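Local coordinates for protein cellobiose 2-epimerase (Spirochaeta thermophila DSM 6192, PDB 5ZIG) that probably catalyses the reversible epimerization of cellobiose to 4-O-beta-D-glucopyranosyl-D-mannose, as a member of the N-acylglucosamine 2-epimerase family, at residues 112-124 / 164-176. Numbering follows the deposited sequence. Where two conformers were deposited one is given.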
loop_
_atom_site.group_PDB
_atom_site.type_symbol
_atom_site.label_atom_id
_atom_site.label_comp_id
_atom_site.label_asym_id
_atom_site.label_seq_id
_atom_site.Cartn_x
_atom_site.Cartn_y
_atom_site.Cartn_z
ATOM N N PRO A 112 -2.937 -24.976 -2.385
ATOM C CA PRO A 112 -3.934 -23.910 -2.221
ATOM C C PRO A 112 -4.683 -24.081 -0.908
ATOM O O PRO A 112 -5.063 -25.192 -0.533
ATOM C CB PRO A 112 -4.854 -24.080 -3.435
ATOM C CG PRO A 112 -4.016 -24.746 -4.446
ATOM C CD PRO A 112 -3.091 -25.667 -3.679
ATOM N N LEU A 113 -4.834 -22.971 -0.177
ATOM C CA LEU A 113 -5.693 -22.930 1.003
ATOM C C LEU A 113 -7.000 -22.243 0.617
ATOM O O LEU A 113 -7.968 -22.913 0.246
ATOM C CB LEU A 113 -5.003 -22.215 2.183
ATOM C CG LEU A 113 -5.808 -22.167 3.490
ATOM C CD1 LEU A 113 -6.659 -23.408 3.669
ATOM C CD2 LEU A 113 -4.886 -22.049 4.679
ATOM N N SER A 114 -7.036 -20.915 0.681
ATOM C CA SER A 114 -8.208 -20.168 0.238
ATOM C C SER A 114 -8.085 -19.916 -1.270
ATOM O O SER A 114 -7.173 -19.221 -1.731
ATOM C CB SER A 114 -8.349 -18.871 1.023
ATOM O OG SER A 114 -9.293 -18.007 0.418
ATOM N N ARG A 115 -8.995 -20.501 -2.042
ATOM C CA ARG A 115 -8.938 -20.445 -3.503
ATOM C C ARG A 115 -9.712 -19.278 -4.083
ATOM O O ARG A 115 -9.736 -19.121 -5.304
ATOM C CB ARG A 115 -9.400 -21.779 -4.147
ATOM C CG ARG A 115 -8.785 -23.088 -3.561
ATOM C CD ARG A 115 -9.379 -24.423 -4.182
ATOM N NE ARG A 115 -8.447 -25.548 -4.052
ATOM C CZ ARG A 115 -7.660 -25.974 -5.033
ATOM N NH1 ARG A 115 -7.635 -25.313 -6.175
ATOM N NH2 ARG A 115 -6.859 -27.024 -4.850
ATOM N N VAL A 116 -10.375 -18.477 -3.250
ATOM C CA VAL A 116 -11.102 -17.304 -3.735
ATOM C C VAL A 116 -10.131 -16.297 -4.357
ATOM O O VAL A 116 -8.977 -16.168 -3.930
ATOM C CB VAL A 116 -11.913 -16.687 -2.577
ATOM C CG1 VAL A 116 -12.172 -15.205 -2.787
ATOM C CG2 VAL A 116 -13.232 -17.462 -2.398
ATOM N N LYS A 117 -10.599 -15.607 -5.416
ATOM C CA LYS A 117 -9.829 -14.586 -6.132
ATOM C C LYS A 117 -10.279 -13.204 -5.670
ATOM O O LYS A 117 -11.270 -12.661 -6.157
ATOM C CB LYS A 117 -10.008 -14.731 -7.638
ATOM C CG LYS A 117 -9.889 -16.134 -8.115
ATOM C CD LYS A 117 -8.531 -16.716 -7.693
ATOM C CE LYS A 117 -7.642 -16.986 -8.881
ATOM N NZ LYS A 117 -8.058 -18.205 -9.655
ATOM N N LYS A 118 -9.530 -12.625 -4.739
ATOM C CA LYS A 118 -9.807 -11.266 -4.298
ATOM C C LYS A 118 -9.071 -10.284 -5.201
ATOM O O LYS A 118 -7.861 -10.410 -5.412
ATOM C CB LYS A 118 -9.389 -11.076 -2.839
ATOM C CG LYS A 118 -10.030 -12.089 -1.894
ATOM C CD LYS A 118 -10.135 -11.565 -0.455
ATOM C CE LYS A 118 -10.631 -12.642 0.514
ATOM N NZ LYS A 118 -11.099 -12.049 1.802
ATOM N N LEU A 119 -9.813 -9.319 -5.747
ATOM C CA LEU A 119 -9.187 -8.322 -6.607
ATOM C C LEU A 119 -8.105 -7.561 -5.853
ATOM O O LEU A 119 -7.053 -7.239 -6.424
ATOM C CB LEU A 119 -10.242 -7.368 -7.165
ATOM C CG LEU A 119 -10.902 -7.937 -8.426
ATOM C CD1 LEU A 119 -11.709 -9.217 -8.149
ATOM C CD2 LEU A 119 -11.744 -6.885 -9.074
ATOM N N TYR A 120 -8.331 -7.315 -4.566
ATOM C CA TYR A 120 -7.308 -6.682 -3.741
ATOM C C TYR A 120 -5.982 -7.397 -3.884
ATOM O O TYR A 120 -4.957 -6.773 -4.174
ATOM C CB TYR A 120 -7.744 -6.665 -2.291
ATOM C CG TYR A 120 -6.793 -5.911 -1.397
ATOM C CD1 TYR A 120 -5.730 -6.558 -0.776
ATOM C CD2 TYR A 120 -6.952 -4.550 -1.182
ATOM C CE1 TYR A 120 -4.855 -5.869 0.040
ATOM C CE2 TYR A 120 -6.081 -3.851 -0.353
ATOM C CZ TYR A 120 -5.037 -4.516 0.255
ATOM O OH TYR A 120 -4.167 -3.822 1.077
ATOM N N GLY A 121 -5.979 -8.713 -3.696
ATOM C CA GLY A 121 -4.736 -9.458 -3.813
ATOM C C GLY A 121 -4.222 -9.601 -5.227
ATOM O O GLY A 121 -3.013 -9.554 -5.468
ATOM N N ASN A 122 -5.129 -9.834 -6.177
ATOM C CA ASN A 122 -4.711 -9.888 -7.570
ATOM C C ASN A 122 -4.157 -8.540 -8.042
ATOM O O ASN A 122 -3.238 -8.509 -8.876
ATOM C CB ASN A 122 -5.888 -10.357 -8.432
ATOM C CG ASN A 122 -6.092 -11.870 -8.351
ATOM O OD1 ASN A 122 -5.578 -12.611 -9.179
ATOM N ND2 ASN A 122 -6.797 -12.326 -7.328
ATOM N N ALA A 123 -4.688 -7.425 -7.518
ATOM C CA ALA A 123 -4.083 -6.107 -7.764
ATOM C C ALA A 123 -2.632 -6.080 -7.306
ATOM O O ALA A 123 -1.726 -5.779 -8.091
ATOM C CB ALA A 123 -4.863 -5.001 -7.048
ATOM N N PHE A 124 -2.392 -6.388 -6.026
ATOM C CA PHE A 124 -1.025 -6.395 -5.513
ATOM C C PHE A 124 -0.109 -7.284 -6.345
ATOM O O PHE A 124 1.062 -6.957 -6.532
ATOM C CB PHE A 124 -1.000 -6.842 -4.043
ATOM C CG PHE A 124 -0.927 -5.698 -3.076
ATOM C CD1 PHE A 124 0.275 -5.050 -2.838
ATOM C CD2 PHE A 124 -2.074 -5.225 -2.461
ATOM C CE1 PHE A 124 0.345 -3.946 -1.962
ATOM C CE2 PHE A 124 -2.022 -4.126 -1.602
ATOM C CZ PHE A 124 -0.801 -3.492 -1.343
ATOM N N TYR A 164 -15.283 -2.067 -9.557
ATOM C CA TYR A 164 -14.916 -3.479 -9.546
ATOM C C TYR A 164 -15.607 -4.207 -8.394
ATOM O O TYR A 164 -15.690 -3.690 -7.275
ATOM C CB TYR A 164 -13.371 -3.707 -9.409
ATOM C CG TYR A 164 -12.546 -3.044 -10.501
ATOM C CD1 TYR A 164 -11.974 -3.807 -11.519
ATOM C CD2 TYR A 164 -12.338 -1.675 -10.516
ATOM C CE1 TYR A 164 -11.259 -3.227 -12.522
ATOM C CE2 TYR A 164 -11.598 -1.078 -11.524
ATOM C CZ TYR A 164 -11.066 -1.868 -12.528
ATOM O OH TYR A 164 -10.333 -1.319 -13.556
ATOM N N TYR A 165 -16.099 -5.415 -8.683
ATOM C CA TYR A 165 -16.545 -6.304 -7.621
ATOM C C TYR A 165 -15.374 -6.647 -6.708
ATOM O O TYR A 165 -14.222 -6.735 -7.141
ATOM C CB TYR A 165 -17.146 -7.571 -8.216
ATOM C CG TYR A 165 -18.351 -7.253 -9.058
ATOM C CD1 TYR A 165 -19.571 -6.991 -8.462
ATOM C CD2 TYR A 165 -18.257 -7.148 -10.452
ATOM C CE1 TYR A 165 -20.676 -6.674 -9.216
ATOM C CE2 TYR A 165 -19.359 -6.821 -11.209
ATOM C CZ TYR A 165 -20.575 -6.596 -10.582
ATOM O OH TYR A 165 -21.704 -6.277 -11.308
ATOM N N GLU A 166 -15.686 -6.862 -5.431
ATOM C CA GLU A 166 -14.647 -7.116 -4.439
ATOM C C GLU A 166 -13.881 -8.398 -4.733
ATOM O O GLU A 166 -12.644 -8.426 -4.661
ATOM C CB GLU A 166 -15.293 -7.176 -3.056
ATOM C CG GLU A 166 -14.328 -7.348 -1.898
ATOM C CD GLU A 166 -13.481 -6.118 -1.648
ATOM O OE1 GLU A 166 -13.870 -5.013 -2.065
ATOM O OE2 GLU A 166 -12.426 -6.266 -1.014
ATOM N N ALA A 167 -14.592 -9.474 -5.069
ATOM C CA ALA A 167 -13.956 -10.781 -5.113
ATOM C C ALA A 167 -14.807 -11.722 -5.960
ATOM O O ALA A 167 -15.974 -11.445 -6.248
ATOM C CB ALA A 167 -13.754 -11.341 -3.701
ATOM N N PHE A 168 -14.192 -12.830 -6.371
ATOM C CA PHE A 168 -14.854 -13.831 -7.188
ATOM C C PHE A 168 -14.504 -15.224 -6.688
ATOM O O PHE A 168 -13.484 -15.443 -6.025
ATOM C CB PHE A 168 -14.475 -13.701 -8.678
ATOM C CG PHE A 168 -15.109 -12.534 -9.365
ATOM C CD1 PHE A 168 -14.537 -11.269 -9.284
ATOM C CD2 PHE A 168 -16.281 -12.695 -10.088
ATOM C CE1 PHE A 168 -15.131 -10.181 -9.930
ATOM C CE2 PHE A 168 -16.878 -11.620 -10.721
ATOM C CZ PHE A 168 -16.310 -10.359 -10.633
ATOM N N THR A 169 -15.386 -16.169 -7.025
ATOM C CA THR A 169 -15.129 -17.584 -6.845
ATOM C C THR A 169 -13.906 -18.007 -7.656
ATOM O O THR A 169 -13.427 -17.287 -8.543
ATOM C CB THR A 169 -16.343 -18.404 -7.279
ATOM O OG1 THR A 169 -16.821 -17.915 -8.541
ATOM C CG2 THR A 169 -17.462 -18.315 -6.246
ATOM N N GLU A 170 -13.421 -19.214 -7.359
ATOM C CA GLU A 170 -12.169 -19.673 -7.946
ATOM C C GLU A 170 -12.188 -19.566 -9.473
ATOM O O GLU A 170 -11.234 -19.061 -10.080
ATOM C CB GLU A 170 -11.879 -21.107 -7.493
ATOM C CG GLU A 170 -10.576 -21.656 -8.046
ATOM C CD GLU A 170 -10.303 -23.084 -7.613
ATOM O OE1 GLU A 170 -11.176 -23.682 -6.940
ATOM O OE2 GLU A 170 -9.216 -23.607 -7.954
ATOM N N ASP A 171 -13.294 -19.989 -10.108
ATOM C CA ASP A 171 -13.410 -19.995 -11.562
ATOM C C ASP A 171 -13.725 -18.625 -12.151
ATOM O O ASP A 171 -13.957 -18.535 -13.362
ATOM C CB ASP A 171 -14.476 -21.015 -12.005
ATOM C CG ASP A 171 -15.860 -20.725 -11.420
ATOM O OD1 ASP A 171 -16.136 -19.564 -11.031
ATOM O OD2 ASP A 171 -16.686 -21.658 -11.356
ATOM N N TRP A 172 -13.763 -17.576 -11.323
ATOM C CA TRP A 172 -14.021 -16.182 -11.704
ATOM C C TRP A 172 -15.433 -15.973 -12.246
ATOM O O TRP A 172 -15.684 -15.006 -12.985
ATOM C CB TRP A 172 -13.002 -15.669 -12.730
ATOM C CG TRP A 172 -11.614 -15.372 -12.213
ATOM C CD1 TRP A 172 -10.533 -16.201 -12.261
ATOM C CD2 TRP A 172 -11.147 -14.144 -11.620
ATOM N NE1 TRP A 172 -9.432 -15.582 -11.720
ATOM C CE2 TRP A 172 -9.777 -14.315 -11.332
ATOM C CE3 TRP A 172 -11.750 -12.915 -11.327
ATOM C CZ2 TRP A 172 -9.004 -13.315 -10.736
ATOM C CZ3 TRP A 172 -10.967 -11.910 -10.732
ATOM C CH2 TRP A 172 -9.619 -12.128 -10.444
ATOM N N SER A 173 -16.373 -16.841 -11.880
ATOM C CA SER A 173 -17.719 -16.781 -12.433
ATOM C C SER A 173 -18.689 -15.966 -11.590
ATOM O O SER A 173 -19.597 -15.340 -12.144
ATOM C CB SER A 173 -18.295 -18.198 -12.580
ATOM O OG SER A 173 -18.756 -18.701 -11.337
ATOM N N THR A 174 -18.537 -15.990 -10.268
ATOM C CA THR A 174 -19.525 -15.479 -9.328
ATOM C C THR A 174 -18.904 -14.405 -8.446
ATOM O O THR A 174 -17.965 -14.704 -7.691
ATOM C CB THR A 174 -20.053 -16.637 -8.469
ATOM O OG1 THR A 174 -20.714 -17.589 -9.310
ATOM C CG2 THR A 174 -21.003 -16.140 -7.373
ATOM N N PRO A 175 -19.353 -13.151 -8.505
ATOM C CA PRO A 175 -18.801 -12.145 -7.595
ATOM C C PRO A 175 -19.177 -12.457 -6.155
ATOM O O PRO A 175 -20.264 -12.965 -5.866
ATOM C CB PRO A 175 -19.426 -10.826 -8.081
ATOM C CG PRO A 175 -20.618 -11.230 -8.908
ATOM C CD PRO A 175 -20.299 -12.575 -9.483
ATOM N N LEU A 176 -18.239 -12.186 -5.260
ATOM C CA LEU A 176 -18.407 -12.321 -3.825
ATOM C C LEU A 176 -18.219 -10.957 -3.168
ATOM O O LEU A 176 -17.288 -10.225 -3.538
ATOM C CB LEU A 176 -17.388 -13.317 -3.267
ATOM C CG LEU A 176 -17.639 -14.781 -3.632
ATOM C CD1 LEU A 176 -16.428 -15.658 -3.331
ATOM C CD2 LEU A 176 -18.855 -15.265 -2.889
HETATM O O HOH W 1 -10.612 -7.668 -2.643
#
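K117 starts with CG beside its backbone N (chi1 -46°) and then bends at every further torsion, which lays the chain across the indole of W172, whose own chi1 of -74° turns one face of the ring to it. K117 CB sits over the six-membered ring of W172, 3.8 Å from its centroid, in a CH-pi contact. K117 NZ makes a weak bond to E170 O at 3.3 Å, while its stronger partners are R100 O and D96. W172 NE1 also donates to R100 O. N122 comes up to the indole edge, N122 OD1 lying 3.8 Å from W172 CZ2 and accepting from F102 N; its ND2 donates to K118 O, which also takes N122 N.

In the backbone, K117 and F168 form an antiparallel hydrogen-bonded pair, its bonds reciprocal, with K117 N to F168 O at 3.0 Å. L119 N, at the start of helix 119-136, donates to E166 O; a water joins that carbonyl to Y120 N and E166 OE2. L119 CD1 touches both the edge of the F168 ring and W172 CZ3, while CD2 packs on Y164 CB. Farther out, R115 and the extended E170 run side by side, closing a salt bridge from R115 NH1 to E170 OE2 at 2.9 Å.

The pairing thus ties the segment leading into helix 119-136 to the hairpin following helix 139-156 in the (alpha/alpha)6 barrel; its buried lysine charge is probably balanced chiefly by D96, leaving R115–E170 as a more peripheral clasp.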